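Local coordinates for probable adhesion protein (Pseudomonas aeruginosa PAO1, PDB 6R3Z) that binds divalent metal ions through six histidines and, as a periplasmic solute-binding protein of the zinc-uptake type, probably delivers ferrous iron to a transport system, at residues N109-L114 with H177-Y182; Q122-A127 with N144-A149; A161-A166 with T271-I276. All blocks are in the same frame, centred on the assembly; numbering follows the deposited sequence.

Interaction 1: residues N109-L114 with H177-Y182; sequences NPHTFL and HGAYDY. With NI (nickel (II) ion), chain B.
His111 and His177 meet at a nickel ion in a buried contact between two loops, one leading into helix 116-133 and the other running from strand 172-175 into helix 181-185. The nickel lies 2.2 Å from both His111 NE2 and His177 NE2, and the side chains cross at about a right angle, ring planes 82° apart. His41, His66, His199 and His250 complete the six-histidine site, which also takes ferrous iron and manganese. A second shell fixes the His111 ring. Asn109 CG stands anti to the backbone N (chi1 -167°), carrying an amide that serves both loops. Its OD1 accepts from His111 N, an Asx turn, and from His111 ND1 at 2.8 Å, the latter bond lying in the imidazole plane, so NE2 is left for the metal. Across the contact, Asn109 ND2 donates to Gly178 O at 2.8 Å. Over the centre of the imidazole sits Ala179 CA, a CH-pi contact 3.6 Å from the centroid. Further along, Tyr182 OH donates to Asn109 O (2.6 Å) in the carbonyl plane, on a lone pair, while Thr112 CA rests over the tyrosine ring face, offset toward the rim. Leu114 CD1 packs on Ala179 CB at 3.7 Å, and a water donates to both Leu114 O and Ala179 O. Helix 14-24 flanks the first loop, where Tyr16 touches Thr112 and Tyr19 touches Phe113; the second runs on into helix 181-185.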
loop_
_atom_site.group_PDB
_atom_site.type_symbol
_atom_site.label_atom_id
_atom_site.label_comp_id
_atom_site.label_asym_id
_atom_site.label_seq_id
_atom_site.Cartn_x
_atom_site.Cartn_y
_atom_site.Cartn_z
ATOM N N ASN A 109 10.615 -4.486 -2.765
ATOM C CA ASN A 109 9.670 -3.411 -2.504
ATOM C C ASN A 109 8.460 -3.986 -1.717
ATOM O O ASN A 109 7.749 -4.849 -2.225
ATOM C CB ASN A 109 9.219 -2.720 -3.804
ATOM C CG ASN A 109 8.480 -1.413 -3.534
ATOM O OD1 ASN A 109 7.655 -1.311 -2.604
ATOM N ND2 ASN A 109 8.743 -0.394 -4.348
ATOM N N PRO A 110 8.207 -3.510 -0.488
ATOM C CA PRO A 110 7.111 -4.095 0.308
ATOM C C PRO A 110 5.705 -3.544 0.030
ATOM O O PRO A 110 4.756 -3.994 0.683
ATOM C CB PRO A 110 7.549 -3.799 1.744
ATOM C CG PRO A 110 8.276 -2.484 1.641
ATOM C CD PRO A 110 8.947 -2.481 0.283
ATOM N N HIS A 111 5.566 -2.548 -0.872
ATOM C CA HIS A 111 4.276 -1.883 -1.164
ATOM C C HIS A 111 3.371 -2.648 -2.139
ATOM O O HIS A 111 2.775 -2.045 -3.042
ATOM C CB HIS A 111 4.520 -0.447 -1.660
ATOM C CG HIS A 111 5.281 0.394 -0.693
ATOM N ND1 HIS A 111 6.668 0.439 -0.718
ATOM C CD2 HIS A 111 4.830 1.229 0.280
ATOM C CE1 HIS A 111 7.015 1.284 0.242
ATOM N NE2 HIS A 111 5.944 1.771 0.884
ATOM N N THR A 112 3.270 -3.981 -1.953
ATOM C CA THR A 112 2.453 -4.865 -2.816
ATOM C C THR A 112 0.969 -4.466 -2.780
ATOM O O THR A 112 0.249 -4.657 -3.780
ATOM C CB THR A 112 2.621 -6.325 -2.381
ATOM O OG1 THR A 112 2.129 -6.457 -1.041
ATOM C CG2 THR A 112 4.086 -6.815 -2.481
ATOM N N PHE A 113 0.515 -3.883 -1.630
ATOM C CA PHE A 113 -0.885 -3.436 -1.478
ATOM C C PHE A 113 -1.246 -2.286 -2.431
ATOM O O PHE A 113 -2.427 -2.035 -2.642
ATOM C CB PHE A 113 -1.212 -3.068 -0.024
ATOM C CG PHE A 113 -0.159 -2.211 0.639
ATOM C CD1 PHE A 113 -0.235 -0.819 0.582
ATOM C CD2 PHE A 113 0.900 -2.791 1.332
ATOM C CE1 PHE A 113 0.728 -0.024 1.211
ATOM C CE2 PHE A 113 1.880 -1.991 1.948
ATOM C CZ PHE A 113 1.794 -0.611 1.866
ATOM N N LEU A 114 -0.254 -1.598 -3.017
ATOM C CA LEU A 114 -0.566 -0.526 -3.965
ATOM C C LEU A 114 -0.520 -1.048 -5.406
ATOM O O LEU A 114 0.165 -0.508 -6.255
ATOM C CB LEU A 114 0.284 0.737 -3.741
ATOM C CG LEU A 114 0.153 1.371 -2.344
ATOM C CD1 LEU A 114 1.236 2.400 -2.097
ATOM C CD2 LEU A 114 -1.222 1.961 -2.115
ATOM N N HIS A 177 8.381 8.820 -2.266
ATOM C CA HIS A 177 8.370 7.566 -1.501
ATOM C C HIS A 177 8.416 6.408 -2.502
ATOM O O HIS A 177 7.809 6.512 -3.565
ATOM C CB HIS A 177 7.102 7.499 -0.629
ATOM C CG HIS A 177 7.121 6.467 0.455
ATOM N ND1 HIS A 177 7.681 6.738 1.700
ATOM C CD2 HIS A 177 6.559 5.237 0.490
ATOM C CE1 HIS A 177 7.462 5.656 2.434
ATOM N NE2 HIS A 177 6.760 4.740 1.760
ATOM N N GLY A 178 9.144 5.336 -2.181
ATOM C CA GLY A 178 9.259 4.185 -3.091
ATOM C C GLY A 178 8.045 3.256 -3.057
ATOM O O GLY A 178 8.202 2.035 -3.030
ATOM N N ALA A 179 6.830 3.823 -3.062
ATOM C CA ALA A 179 5.581 3.083 -2.892
ATOM C C ALA A 179 4.855 2.660 -4.160
ATOM O O ALA A 179 3.895 1.886 -4.049
ATOM C CB ALA A 179 4.621 3.929 -2.055
ATOM N N TYR A 180 5.219 3.226 -5.336
ATOM C CA TYR A 180 4.382 3.102 -6.532
ATOM C C TYR A 180 4.913 2.255 -7.688
ATOM O O TYR A 180 4.312 2.262 -8.771
ATOM C CB TYR A 180 4.039 4.522 -7.014
ATOM C CG TYR A 180 3.427 5.328 -5.886
ATOM C CD1 TYR A 180 2.182 4.987 -5.360
ATOM C CD2 TYR A 180 4.177 6.283 -5.201
ATOM C CE1 TYR A 180 1.641 5.666 -4.270
ATOM C CE2 TYR A 180 3.650 6.968 -4.099
ATOM C CZ TYR A 180 2.395 6.630 -3.616
ATOM O OH TYR A 180 1.857 7.287 -2.528
ATOM N N ASP A 181 5.972 1.472 -7.456
ATOM C CA ASP A 181 6.497 0.618 -8.518
ATOM C C ASP A 181 5.440 -0.416 -8.970
ATOM O O ASP A 181 5.252 -0.573 -10.175
ATOM C CB ASP A 181 7.815 -0.028 -8.077
ATOM C CG ASP A 181 8.846 1.036 -7.710
ATOM O OD1 ASP A 181 8.758 1.594 -6.580
ATOM O OD2 ASP A 181 9.714 1.340 -8.561
ATOM N N TYR A 182 4.701 -1.053 -8.013
ATOM C CA TYR A 182 3.651 -2.030 -8.387
ATOM C C TYR A 182 2.478 -1.326 -9.074
ATOM O O TYR A 182 1.906 -1.861 -10.024
ATOM C CB TYR A 182 3.111 -2.788 -7.173
ATOM C CG TYR A 182 4.144 -3.620 -6.456
ATOM C CD1 TYR A 182 4.480 -4.892 -6.910
ATOM C CD2 TYR A 182 4.811 -3.125 -5.340
ATOM C CE1 TYR A 182 5.453 -5.655 -6.269
ATOM C CE2 TYR A 182 5.785 -3.884 -4.683
ATOM C CZ TYR A 182 6.103 -5.147 -5.157
ATOM O OH TYR A 182 7.058 -5.914 -4.536
HETATM NI NI NI B . 5.962 2.961 2.737
HETATM O O HOH W 1 3.013 0.075 -5.821
#

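Interaction 2: residues Q122-A127 with N144-A149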
loop_
_atom_site.group_PDB
_atom_site.type_symbol
_atom_site.label_atom_id
_atom_site.label_comp_id
_atom_site.label_asym_id
_atom_site.label_seq_id
_atom_site.Cartn_x
_atom_site.Cartn_y
_atom_site.Cartn_z
ATOM N N GLN A 122 -3.533 -11.128 -2.623
ATOM C CA GLN A 122 -3.504 -11.058 -1.146
ATOM C C GLN A 122 -4.890 -11.344 -0.563
ATOM O O GLN A 122 -5.001 -12.123 0.384
ATOM C CB GLN A 122 -2.973 -9.703 -0.672
ATOM C CG GLN A 122 -1.507 -9.520 -1.031
ATOM C CD GLN A 122 -0.992 -8.187 -0.600
ATOM O OE1 GLN A 122 -0.621 -8.010 0.555
ATOM N NE2 GLN A 122 -0.951 -7.232 -1.520
ATOM N N VAL A 123 -5.940 -10.752 -1.160
ATOM C CA VAL A 123 -7.329 -10.941 -0.717
ATOM C C VAL A 123 -7.685 -12.438 -0.789
ATOM O O VAL A 123 -8.214 -12.983 0.192
ATOM C CB VAL A 123 -8.306 -10.036 -1.515
ATOM C CG1 VAL A 123 -9.753 -10.527 -1.419
ATOM C CG2 VAL A 123 -8.200 -8.588 -1.026
ATOM N N ASN A 124 -7.342 -13.103 -1.917
ATOM C CA ASN A 124 -7.633 -14.529 -2.091
ATOM C C ASN A 124 -6.874 -15.403 -1.090
ATOM O O ASN A 124 -7.458 -16.328 -0.524
ATOM C CB ASN A 124 -7.411 -14.962 -3.540
ATOM C CG ASN A 124 -8.429 -14.358 -4.485
ATOM O OD1 ASN A 124 -9.585 -14.106 -4.121
ATOM N ND2 ASN A 124 -8.040 -14.164 -5.732
ATOM N N THR A 125 -5.610 -15.049 -0.799
ATOM C CA THR A 125 -4.781 -15.780 0.171
ATOM C C THR A 125 -5.361 -15.630 1.576
ATOM O O THR A 125 -5.515 -16.630 2.293
ATOM C CB THR A 125 -3.322 -15.325 0.071
ATOM O OG1 THR A 125 -2.814 -15.753 -1.201
ATOM C CG2 THR A 125 -2.441 -15.922 1.173
ATOM N N ILE A 126 -5.703 -14.372 1.961
ATOM C CA ILE A 126 -6.296 -14.112 3.269
ATOM C C ILE A 126 -7.602 -14.921 3.447
ATOM O O ILE A 126 -7.754 -15.604 4.460
ATOM C CB ILE A 126 -6.474 -12.583 3.520
ATOM C CG1 ILE A 126 -5.090 -11.863 3.557
ATOM C CG2 ILE A 126 -7.231 -12.325 4.830
ATOM C CD1 ILE A 126 -5.140 -10.341 3.251
ATOM N N ALA A 127 -8.514 -14.873 2.457
ATOM C CA ALA A 127 -9.801 -15.578 2.526
ATOM C C ALA A 127 -9.622 -17.094 2.696
ATOM O O ALA A 127 -10.340 -17.706 3.485
ATOM C CB ALA A 127 -10.637 -15.290 1.282
ATOM N N ASN A 144 -17.141 -13.656 -0.656
ATOM C CA ASN A 144 -16.870 -12.236 -0.419
ATOM C C ASN A 144 -15.562 -11.805 -1.084
ATOM O O ASN A 144 -15.518 -10.729 -1.691
ATOM C CB ASN A 144 -16.843 -11.943 1.078
ATOM C CG ASN A 144 -18.192 -12.070 1.767
ATOM O OD1 ASN A 144 -19.270 -12.082 1.138
ATOM N ND2 ASN A 144 -18.165 -12.176 3.085
ATOM N N ALA A 145 -14.510 -12.655 -1.008
ATOM C CA ALA A 145 -13.241 -12.335 -1.643
ATOM C C ALA A 145 -13.439 -12.216 -3.172
ATOM O O ALA A 145 -12.939 -11.262 -3.776
ATOM C CB ALA A 145 -12.191 -13.387 -1.309
ATOM N N ARG A 146 -14.231 -13.126 -3.771
ATOM C CA ARG A 146 -14.482 -13.066 -5.213
ATOM C C ARG A 146 -15.257 -11.793 -5.612
ATOM O O ARG A 146 -14.887 -11.168 -6.607
ATOM C CB ARG A 146 -15.149 -14.353 -5.743
ATOM C CG ARG A 146 -14.313 -15.628 -5.542
ATOM C CD ARG A 146 -12.909 -15.583 -6.150
ATOM N NE ARG A 146 -12.156 -16.829 -5.933
ATOM C CZ ARG A 146 -11.467 -17.123 -4.831
ATOM N NH1 ARG A 146 -10.813 -18.274 -4.737
ATOM N NH2 ARG A 146 -11.434 -16.269 -3.809
ATOM N N ALA A 147 -16.271 -11.378 -4.814
ATOM C CA ALA A 147 -17.038 -10.143 -5.074
ATOM C C ALA A 147 -16.119 -8.911 -4.933
ATOM O O ALA A 147 -16.170 -7.997 -5.766
ATOM C CB ALA A 147 -18.208 -10.025 -4.107
ATOM N N TYR A 148 -15.228 -8.935 -3.941
ATOM C CA TYR A 148 -14.327 -7.815 -3.699
ATOM C C TYR A 148 -13.335 -7.661 -4.857
ATOM O O TYR A 148 -13.166 -6.546 -5.353
ATOM C CB TYR A 148 -13.607 -7.949 -2.351
ATOM C CG TYR A 148 -12.815 -6.719 -1.954
ATOM C CD1 TYR A 148 -13.411 -5.456 -1.920
ATOM C CD2 TYR A 148 -11.492 -6.826 -1.528
ATOM C CE1 TYR A 148 -12.704 -4.331 -1.483
ATOM C CE2 TYR A 148 -10.763 -5.705 -1.137
ATOM C CZ TYR A 148 -11.378 -4.464 -1.092
ATOM O OH TYR A 148 -10.650 -3.369 -0.695
ATOM N N ALA A 149 -12.750 -8.788 -5.320
ATOM C CA ALA A 149 -11.830 -8.846 -6.466
ATOM C C ALA A 149 -12.524 -8.319 -7.739
ATOM O O ALA A 149 -11.887 -7.618 -8.526
ATOM C CB ALA A 149 -11.349 -10.276 -6.681
HETATM O O HOH W 2 -9.617 -17.424 -1.730
#
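Val123 turns CG1 anti to the backbone N (chi1 161°) and CG2 anti to the carbonyl carbon, and this splits its two methyls between Ala145 and Tyr148. CG1 packs against Ala145 CB at 3.8 Å; CG2 comes in at the edge of the Tyr148 ring, near its plane, 3.8 Å from Tyr148 CD2. Arg146 starts away from the partner helix, but its chain bends at chi2, and the end of the side chain comes back beside Asn124, whose CG lies over one guanidinium face. The amide and guanidinium planes are 57° apart. Asn124 OD1 approaches Arg146 NH2 to 2.9 Å, at an angle too poor for a hydrogen bond. A water links the helices instead, donating to Asn124 O at 2.7 Å and accepting from Arg146 NH2 at 3.0 Å. Ala127 CB and Ala145 CB touch at 3.6 Å. The axes of the two segments come within 9.4 Å and run nearly antiparallel (172°), in the hairpin formed by helices 116-133 and 138-160. Helix 14-24 adds Tyr19 against Val123 and Ile23 against Ala127. With no direct hydrogen bond between the segments, methyl and ring packing holds the buried side, while polar and water-mediated contacts are confined to the exposed arginine's side.

Interaction 3: residues A161-A166 with T271-I276. With EDO (1,2-ethanediol), chain I.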
loop_
_atom_site.group_PDB
_atom_site.type_symbol
_atom_site.label_atom_id
_atom_site.label_comp_id
_atom_site.label_asym_id
_atom_site.label_seq_id
_atom_site.Cartn_x
_atom_site.Cartn_y
_atom_site.Cartn_z
ATOM N N ALA A 161 -10.511 3.438 -18.698
ATOM C CA ALA A 161 -11.493 3.943 -19.663
ATOM C C ALA A 161 -11.263 5.440 -19.953
ATOM O O ALA A 161 -11.812 5.965 -20.934
ATOM C CB ALA A 161 -12.910 3.718 -19.137
ATOM N N ARG A 162 -10.442 6.124 -19.102
ATOM C CA ARG A 162 -10.112 7.525 -19.295
ATOM C C ARG A 162 -8.716 7.689 -19.906
ATOM O O ARG A 162 -8.258 8.820 -20.112
ATOM C CB ARG A 162 -10.260 8.291 -17.973
ATOM C CG ARG A 162 -11.724 8.557 -17.655
ATOM C CD ARG A 162 -12.117 8.200 -16.246
ATOM N NE ARG A 162 -13.528 8.543 -16.017
ATOM C CZ ARG A 162 -14.529 7.669 -16.011
ATOM N NH1 ARG A 162 -15.775 8.081 -15.805
ATOM N NH2 ARG A 162 -14.293 6.373 -16.200
ATOM N N LEU A 163 -8.044 6.566 -20.215
ATOM C CA LEU A 163 -6.707 6.625 -20.804
ATOM C C LEU A 163 -6.779 6.407 -22.318
ATOM O O LEU A 163 -7.117 5.304 -22.751
ATOM C CB LEU A 163 -5.777 5.583 -20.166
ATOM C CG LEU A 163 -4.330 5.624 -20.663
ATOM C CD1 LEU A 163 -3.590 6.875 -20.140
ATOM C CD2 LEU A 163 -3.601 4.334 -20.334
ATOM N N ASN A 164 -6.439 7.444 -23.112
ATOM C CA ASN A 164 -6.463 7.311 -24.561
ATOM C C ASN A 164 -5.314 6.463 -25.085
ATOM O O ASN A 164 -5.535 5.459 -25.761
ATOM C CB ASN A 164 -6.457 8.677 -25.258
ATOM C CG ASN A 164 -7.807 9.337 -25.216
ATOM O OD1 ASN A 164 -8.202 9.893 -24.193
ATOM N ND2 ASN A 164 -8.542 9.287 -26.327
ATOM N N LYS A 165 -4.100 6.902 -24.801
ATOM C CA LYS A 165 -2.874 6.295 -25.292
ATOM C C LYS A 165 -1.899 6.026 -24.170
ATOM O O LYS A 165 -1.893 6.718 -23.139
ATOM C CB LYS A 165 -2.177 7.261 -26.273
ATOM C CG LYS A 165 -2.992 7.656 -27.495
ATOM C CD LYS A 165 -2.167 8.522 -28.433
ATOM C CE LYS A 165 -2.758 8.596 -29.824
ATOM N NZ LYS A 165 -3.999 9.407 -29.861
ATOM N N ALA A 166 -0.988 5.099 -24.440
ATOM C CA ALA A 166 0.137 4.819 -23.567
ATOM C C ALA A 166 1.037 6.063 -23.676
ATOM O O ALA A 166 0.976 6.775 -24.689
ATOM C CB ALA A 166 0.873 3.598 -24.092
ATOM N N THR A 271 -5.185 9.832 -10.933
ATOM C CA THR A 271 -4.076 10.791 -10.947
ATOM C C THR A 271 -2.988 10.331 -11.932
ATOM O O THR A 271 -2.504 11.147 -12.718
ATOM C CB THR A 271 -3.569 11.034 -9.515
ATOM O OG1 THR A 271 -4.630 11.660 -8.760
ATOM C CG2 THR A 271 -2.304 11.910 -9.480
ATOM N N VAL A 272 -2.660 9.020 -11.938
ATOM C CA VAL A 272 -1.677 8.485 -12.889
ATOM C C VAL A 272 -2.199 8.698 -14.322
ATOM O O VAL A 272 -1.439 9.160 -15.177
ATOM C CB VAL A 272 -1.306 7.006 -12.607
ATOM C CG1 VAL A 272 -0.340 6.470 -13.670
ATOM C CG2 VAL A 272 -0.690 6.866 -11.206
ATOM N N VAL A 273 -3.495 8.372 -14.568
ATOM C CA VAL A 273 -4.102 8.577 -15.884
ATOM C C VAL A 273 -4.029 10.059 -16.280
ATOM O O VAL A 273 -3.638 10.368 -17.399
ATOM C CB VAL A 273 -5.540 8.008 -15.956
ATOM C CG1 VAL A 273 -6.292 8.524 -17.191
ATOM C CG2 VAL A 273 -5.517 6.480 -15.942
ATOM N N ARG A 274 -4.385 10.965 -15.360
ATOM C CA ARG A 274 -4.329 12.423 -15.630
ATOM C C ARG A 274 -2.906 12.868 -16.026
ATOM O O ARG A 274 -2.754 13.603 -17.008
ATOM C CB ARG A 274 -4.821 13.240 -14.431
ATOM C CG ARG A 274 -4.976 14.720 -14.782
ATOM C CD ARG A 274 -5.768 15.498 -13.748
ATOM N NE ARG A 274 -5.109 15.510 -12.443
ATOM C CZ ARG A 274 -4.240 16.436 -12.043
ATOM N NH1 ARG A 274 -3.708 16.374 -10.828
ATOM N NH2 ARG A 274 -3.905 17.441 -12.853
ATOM N N ALA A 275 -1.873 12.395 -15.292
ATOM C CA ALA A 275 -0.459 12.706 -15.583
ATOM C C ALA A 275 -0.109 12.270 -17.021
ATOM O O ALA A 275 0.501 13.040 -17.778
ATOM C CB ALA A 275 0.442 12.000 -14.580
ATOM N N ILE A 276 -0.558 11.068 -17.424
ATOM C CA ILE A 276 -0.276 10.583 -18.783
ATOM C C ILE A 276 -1.039 11.454 -19.825
ATOM O O ILE A 276 -0.449 11.888 -20.817
ATOM C CB ILE A 276 -0.613 9.073 -18.937
ATOM C CG1 ILE A 276 0.239 8.191 -17.982
ATOM C CG2 ILE A 276 -0.471 8.630 -20.415
ATOM C CD1 ILE A 276 -0.334 6.732 -17.735
HETATM C C1 EDO I . -18.613 5.237 -15.589
HETATM O O1 EDO I . -17.906 6.272 -14.919
HETATM C C2 EDO I . -17.751 3.953 -15.630
HETATM O O2 EDO I . -16.502 4.209 -16.269
#
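No hydrogen bond joins the loop 161-166 to helix segment 271-276: Leu163 meets Ile276, and backbone carbonyls of the loop lie against methyl groups of the helix. The loop lies between helix 138-160 and strand 172-175 and packs on helix 260-277, far from the metal site. In Leu163, chi1 of -177° sets CG anti to the backbone N, and chi2 of 71° then places CD1 3.6 Å from Ile276 CG2; the two side chains cross obliquely. Ile276 CG2, itself anti to its backbone N, also lies 3.6 Å from Lys165 O, so a single methyl is shared by a leucine branch and a carbonyl oxygen. One turn earlier on the helix, Val273 CG1 comes within 3.5 Å of Arg162 O and lies 4.2 Å from Leu163 CB. Val273 and Ile276, three residues apart, thus present one face of the helix to the loop, with Leu163 spanning the pair. Phe187 also touches Val273, and Pro167 and Phe171 touch Ile276. Arg162 begins toward the helix at CB, but its end leads away. Its guanidinium grips a 1,2-ethanediol, probably from the crystallisation liquor: NH1 donates to O1 at 2.9 Å, and NH2 to O2 at 3.1 Å along a nearly straight path (174°). NH2 also donates to Asp158 O, near the end of helix 138-160. Gln277, the next residue of the helix, accepts from Asn164 N through OE1. All of 161-166 touches crystal neighbours, which may influence its conformation. Cohesion across this contact therefore comes from aliphatic groups of both segments, Leu163 against Val273 and Ile276, with two loop carbonyls against the helix methyls, while the charged end of Arg162 is satisfied elsewhere.

Interaction 1 lies deep in the protein, its centre about 6 Å from that of the chain, and alone has direct hydrogen bonds between its segments, besides metal coordination. Interaction 2 is also largely buried but away from the metal site; its helix packing is mainly apolar, with a water bridge. Interaction 3, its centre about 21 Å from that of the chain, is partly exposed. Interactions 1 and 2 touch: Gln122 of helix 116-133 lies against Thr112, in the loop that leads into that helix. Helix 138-160 carries one side of interaction 2 and ends where the loop of interaction 3 begins. Helix 181-185, which begins in interaction 1, is touched through Leu183 and Leu184 by Val272 of interaction 3's helix.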